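FERM, RhoGEF and pleckstrin domain protein 2 (PDB 6D21) probably acts as a guanine nucleotide exchange factor that activates RAC1, the present chain being its FERM domain, a module linked to membrane targeting. Local coordinates at residues D134-D137 with L138-R141; N147-L150 with P151-H155. One frame throughout, in Å; residues are numbered along the deposited sequence.

Contact 1: D134-D137 with L138-R141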
loop_
_atom_site.group_PDB
_atom_site.type_symbol
_atom_site.label_atom_id
_atom_site.label_comp_id
_atom_site.label_asym_id
_atom_site.label_seq_id
_atom_site.Cartn_x
_atom_site.Cartn_y
_atom_site.Cartn_z
ATOM N N ASP A 134 -11.918 -7.792 24.100
ATOM C CA ASP A 134 -12.723 -6.764 24.772
ATOM C C ASP A 134 -11.897 -5.789 25.631
ATOM O O ASP A 134 -10.753 -6.078 26.010
ATOM C CB ASP A 134 -13.801 -7.423 25.644
ATOM C CG ASP A 134 -14.923 -8.071 24.822
ATOM O OD1 ASP A 134 -14.998 -7.854 23.587
ATOM O OD2 ASP A 134 -15.751 -8.788 25.433
ATOM N N TYR A 135 -12.486 -4.633 25.935
ATOM C CA TYR A 135 -11.820 -3.621 26.758
ATOM C C TYR A 135 -11.535 -4.098 28.182
ATOM O O TYR A 135 -12.415 -4.624 28.870
ATOM C CB TYR A 135 -12.649 -2.333 26.829
ATOM C CG TYR A 135 -12.112 -1.344 27.848
ATOM C CD1 TYR A 135 -10.995 -0.563 27.568
ATOM C CD2 TYR A 135 -12.714 -1.201 29.098
ATOM C CE1 TYR A 135 -10.496 0.336 28.501
ATOM C CE2 TYR A 135 -12.221 -0.304 30.036
ATOM C CZ TYR A 135 -11.113 0.462 29.731
ATOM O OH TYR A 135 -10.615 1.354 30.658
ATOM N N ASP A 136 -10.291 -3.896 28.603
ATOM C CA ASP A 136 -9.854 -4.105 29.980
ATOM C C ASP A 136 -8.873 -2.989 30.284
ATOM O O ASP A 136 -7.957 -2.752 29.500
ATOM C CB ASP A 136 -9.206 -5.484 30.161
ATOM C CG ASP A 136 -8.591 -5.679 31.548
ATOM O OD1 ASP A 136 -9.324 -6.083 32.474
ATOM O OD2 ASP A 136 -7.372 -5.448 31.707
ATOM N N ASP A 137 -9.080 -2.284 31.389
ATOM C CA ASP A 137 -8.225 -1.156 31.739
ATOM C C ASP A 137 -6.747 -1.529 31.730
ATOM O O ASP A 137 -5.951 -0.899 31.034
ATOM C CB ASP A 137 -8.594 -0.596 33.111
ATOM C CG ASP A 137 -7.783 0.635 33.465
ATOM O OD1 ASP A 137 -7.267 1.294 32.531
ATOM O OD2 ASP A 137 -7.663 0.950 34.669
ATOM N N LEU A 138 -6.396 -2.559 32.497
ATOM C CA LEU A 138 -5.002 -2.962 32.684
ATOM C C LEU A 138 -4.364 -3.564 31.427
ATOM O O LEU A 138 -3.202 -3.283 31.127
ATOM C CB LEU A 138 -4.894 -3.965 33.844
ATOM C CG LEU A 138 -5.305 -3.472 35.236
ATOM C CD1 LEU A 138 -5.312 -4.608 36.262
ATOM C CD2 LEU A 138 -4.393 -2.344 35.696
ATOM N N ALA A 139 -5.118 -4.389 30.702
ATOM C CA ALA A 139 -4.598 -5.061 29.507
ATOM C C ALA A 139 -4.434 -4.109 28.326
ATOM O O ALA A 139 -3.551 -4.296 27.487
ATOM C CB ALA A 139 -5.499 -6.217 29.114
ATOM N N ASP A 140 -5.290 -3.095 28.252
ATOM C CA ASP A 140 -5.190 -2.107 27.180
ATOM C C ASP A 140 -3.963 -1.217 27.373
ATOM O O ASP A 140 -3.239 -0.939 26.422
ATOM C CB ASP A 140 -6.461 -1.259 27.101
ATOM C CG ASP A 140 -7.574 -1.945 26.322
ATOM O OD1 ASP A 140 -7.767 -3.167 26.493
ATOM O OD2 ASP A 140 -8.245 -1.261 25.520
ATOM N N ARG A 141 -3.721 -0.781 28.605
ATOM C CA ARG A 141 -2.553 0.046 28.879
ATOM C C ARG A 141 -1.256 -0.740 28.662
ATOM O O ARG A 141 -0.274 -0.200 28.137
ATOM C CB ARG A 141 -2.626 0.609 30.297
ATOM C CG ARG A 141 -3.806 1.547 30.488
ATOM C CD ARG A 141 -4.012 1.995 31.923
ATOM N NE ARG A 141 -5.203 2.833 32.006
ATOM C CZ ARG A 141 -5.212 4.143 31.777
ATOM N NH1 ARG A 141 -4.087 4.776 31.476
ATOM N NH2 ARG A 141 -6.349 4.823 31.858
HETATM O O HOH W 1 -8.332 -5.897 27.008
#

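Contact 2: N147-L150 with P151-H155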
loop_
_atom_site.group_PDB
_atom_site.type_symbol
_atom_site.label_atom_id
_atom_site.label_comp_id
_atom_site.label_asym_id
_atom_site.label_seq_id
_atom_site.Cartn_x
_atom_site.Cartn_y
_atom_site.Cartn_z
ATOM N N ASN A 147 3.001 -2.033 22.215
ATOM C CA ASN A 147 2.664 -2.020 20.793
ATOM C C ASN A 147 2.442 -0.603 20.272
ATOM O O ASN A 147 1.647 0.150 20.826
ATOM C CB ASN A 147 1.412 -2.855 20.529
ATOM C CG ASN A 147 1.604 -4.314 20.854
ATOM O OD1 ASN A 147 1.795 -5.138 19.958
ATOM N ND2 ASN A 147 1.554 -4.648 22.142
ATOM N N LYS A 148 3.122 -0.238 19.197
ATOM C CA LYS A 148 2.911 1.080 18.638
ATOM C C LYS A 148 2.032 0.991 17.395
ATOM O O LYS A 148 2.333 0.259 16.462
ATOM C CB LYS A 148 4.249 1.755 18.332
ATOM C CG LYS A 148 4.096 3.189 17.865
ATOM C CD LYS A 148 5.410 3.937 17.904
ATOM C CE LYS A 148 5.188 5.362 18.397
ATOM N NZ LYS A 148 5.814 6.357 17.488
ATOM N N LEU A 149 0.919 1.714 17.416
ATOM C CA LEU A 149 -0.039 1.707 16.312
ATOM C C LEU A 149 -0.031 3.033 15.570
ATOM O O LEU A 149 -0.327 3.092 14.378
ATOM C CB LEU A 149 -1.440 1.423 16.836
ATOM C CG LEU A 149 -1.538 0.166 17.687
ATOM C CD1 LEU A 149 -2.789 0.172 18.540
ATOM C CD2 LEU A 149 -1.508 -1.039 16.775
ATOM N N LEU A 150 0.306 4.101 16.291
ATOM C CA LEU A 150 0.299 5.457 15.742
ATOM C C LEU A 150 1.685 6.077 15.857
ATOM O O LEU A 150 2.392 5.810 16.811
ATOM C CB LEU A 150 -0.737 6.334 16.483
ATOM C CG LEU A 150 -2.166 5.794 16.516
ATOM C CD1 LEU A 150 -3.147 6.816 17.099
ATOM C CD2 LEU A 150 -2.580 5.405 15.114
ATOM N N PRO A 151 2.071 6.916 14.890
ATOM C CA PRO A 151 3.395 7.547 14.929
ATOM C C PRO A 151 3.614 8.365 16.219
ATOM O O PRO A 151 4.672 8.254 16.828
ATOM C CB PRO A 151 3.391 8.446 13.690
ATOM C CG PRO A 151 2.365 7.825 12.762
ATOM C CD PRO A 151 1.317 7.236 13.660
ATOM N N CYS A 152 2.620 9.149 16.634
ATOM C CA CYS A 152 2.670 9.899 17.891
ATOM C C CYS A 152 1.540 9.434 18.793
ATOM O O CYS A 152 0.533 10.117 18.945
ATOM C CB CYS A 152 2.546 11.403 17.656
ATOM S SG CYS A 152 3.926 12.195 16.800
ATOM N N GLN A 153 1.717 8.272 19.401
ATOM C CA GLN A 153 0.618 7.586 20.065
ATOM C C GLN A 153 0.328 8.028 21.506
ATOM O O GLN A 153 -0.808 7.932 21.975
ATOM C CB GLN A 153 0.922 6.096 20.021
ATOM C CG GLN A 153 0.124 5.216 20.916
ATOM C CD GLN A 153 0.369 3.766 20.570
ATOM O OE1 GLN A 153 0.409 3.411 19.396
ATOM N NE2 GLN A 153 0.573 2.932 21.579
ATOM N N GLU A 154 1.341 8.508 22.214
ATOM C CA GLU A 154 1.198 8.716 23.650
ATOM C C GLU A 154 -0.032 9.536 24.051
ATOM O O GLU A 154 -0.787 9.114 24.924
ATOM C CB GLU A 154 2.445 9.385 24.222
ATOM C CG GLU A 154 2.490 9.343 25.721
ATOM C CD GLU A 154 3.645 10.151 26.305
ATOM O OE1 GLU A 154 4.534 10.600 25.551
ATOM O OE2 GLU A 154 3.643 10.348 27.526
ATOM N N HIS A 155 -0.245 10.687 23.418
ATOM C CA HIS A 155 -1.322 11.581 23.855
ATOM C C HIS A 155 -2.695 11.188 23.292
ATOM O O HIS A 155 -3.703 11.840 23.572
ATOM C CB HIS A 155 -1.011 13.025 23.459
ATOM C CG HIS A 155 -1.143 13.278 21.992
ATOM N ND1 HIS A 155 -0.176 12.903 21.085
ATOM C CD2 HIS A 155 -2.136 13.851 21.274
ATOM C CE1 HIS A 155 -0.572 13.233 19.865
ATOM N NE2 HIS A 155 -1.754 13.819 19.956
#

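Contact 1: D134-D137 with L138-R141
Asp137 and Arg141, one turn apart, form a salt bridge in which Arg141 NE donates to Asp137 OD1 over 2.6 Å. The oxygen is met on its syn side and lies practically in the guanidinium plane, yet the carboxylate stands at 84° to that plane, so a single oxygen and the NE edge carry the bridge. Asp137 places its carboxylate there with CG anti to the backbone N (chi1 -176°), while the arginine runs extended from CG to NE. Beneath it the backbone makes an ordinary helical bond, Arg141 N to Asp137 O at 3.3 Å.

How a helix start is satisfied is illustrated by Asp136, the N-cap. Its OD2 accepts from Ala139 N at 2.7 Å through the anti lone pair, and its carbonyl O receives Asp140 N at 3.0 Å. This is the classical aspartate N-cap, opening helix 137-146 of the FERM central domain after the loop that follows helix 117-132. A capping box would need a return bond from position 139, which is an alanine; instead, Asp136 N makes a weak bond of 3.4 Å to Asp140 OD1, one residue further along the helix than Ala139.

That same OD1 takes a hydrogen from a water that also donates to Asp134 O, tying the loop carbonyl to the first turn. Asp140 OD2 is bonded to His164 ND1, so this buried carboxylate is held at both oxygens. Tyr135 meets it with the rim of its ring, CD1 lying 3.5 Å from Asp140 OD2 and the two planes 75° apart. Farther out, Asp140 and Arg141 both rest on Met161 of helix 157-164, and Tyr135 touches Arg165.

Contact 2: N147-L150 with P151-H155
Gln153 bonds through its side-chain amide to the backbone of three residues of the segment 147-150, Asn147, Leu149 and Leu150, a worked example of a loop satisfied from within. OE1 accepts two peptide N-H groups, from Leu149 N at 2.7 Å and from Leu150 N at 3.2 Å. Both donors lie in the carbonyl plane, and the bond from Leu149 is nearly straight, with an N-H...O angle of 172°. On the other side of the amide, NE2 donates to Asn147 O at 3.1 Å, with that oxygen close to the amide plane; a second partner for NE2 is Gln157 OE1. With both its atoms engaged and several bonds lying in or near its own plane, the amide has little freedom to turn, and a buried polar group has its needs met.

The reach comes from an extended chain: CG sits anti to the backbone N (chi1 165°), and chi2 is also near 180°, so the amide is carried back alongside the segment 147-150. Lys148 runs past it in the opposite direction. Its NZ comes within 2.3 Å of Pro151 O, a separation too short to be trusted in detail, so this link is best treated as doubtful. Asn147, the first residue beyond helix 137-146, turns its ND2 back to Phe143 O.

Apolar packing fills in around the bonds. Leu150 CB lies 3.6 Å from Pro151 CD and 3.9 Å from Gln153 CB. Leu149 packs on Ala124, Val128 and Leu144, and Leu150 on Leu108 and Ala120, so the connection is pressed against three helices. Side-chain-to-backbone bridging by the buried glutamine thus shapes the link between helices 137-146 and 157-164 in the helical bundle that forms the central lobe of a FERM domain.

Contacts 1 and 2 sit at the two ends of one element, helix 137-146: residues 134-141 lead into it and form its first turn, and residues 147-155 lead out of it toward helix 157-164. Their centres are 16 Å apart, and their nearest atoms are about 7 Å apart without touching. Contact 1 lies at the surface, and its chemistry is largely that of charged groups, with carboxylates, an arginine and a bridging water. Contact 2 is partly buried and relies on a neutral amide and leucines facing neighbouring helices. Helix 157-164 ties the two together, since it supplies Met161 and His164 to the first and Gln157 to the second.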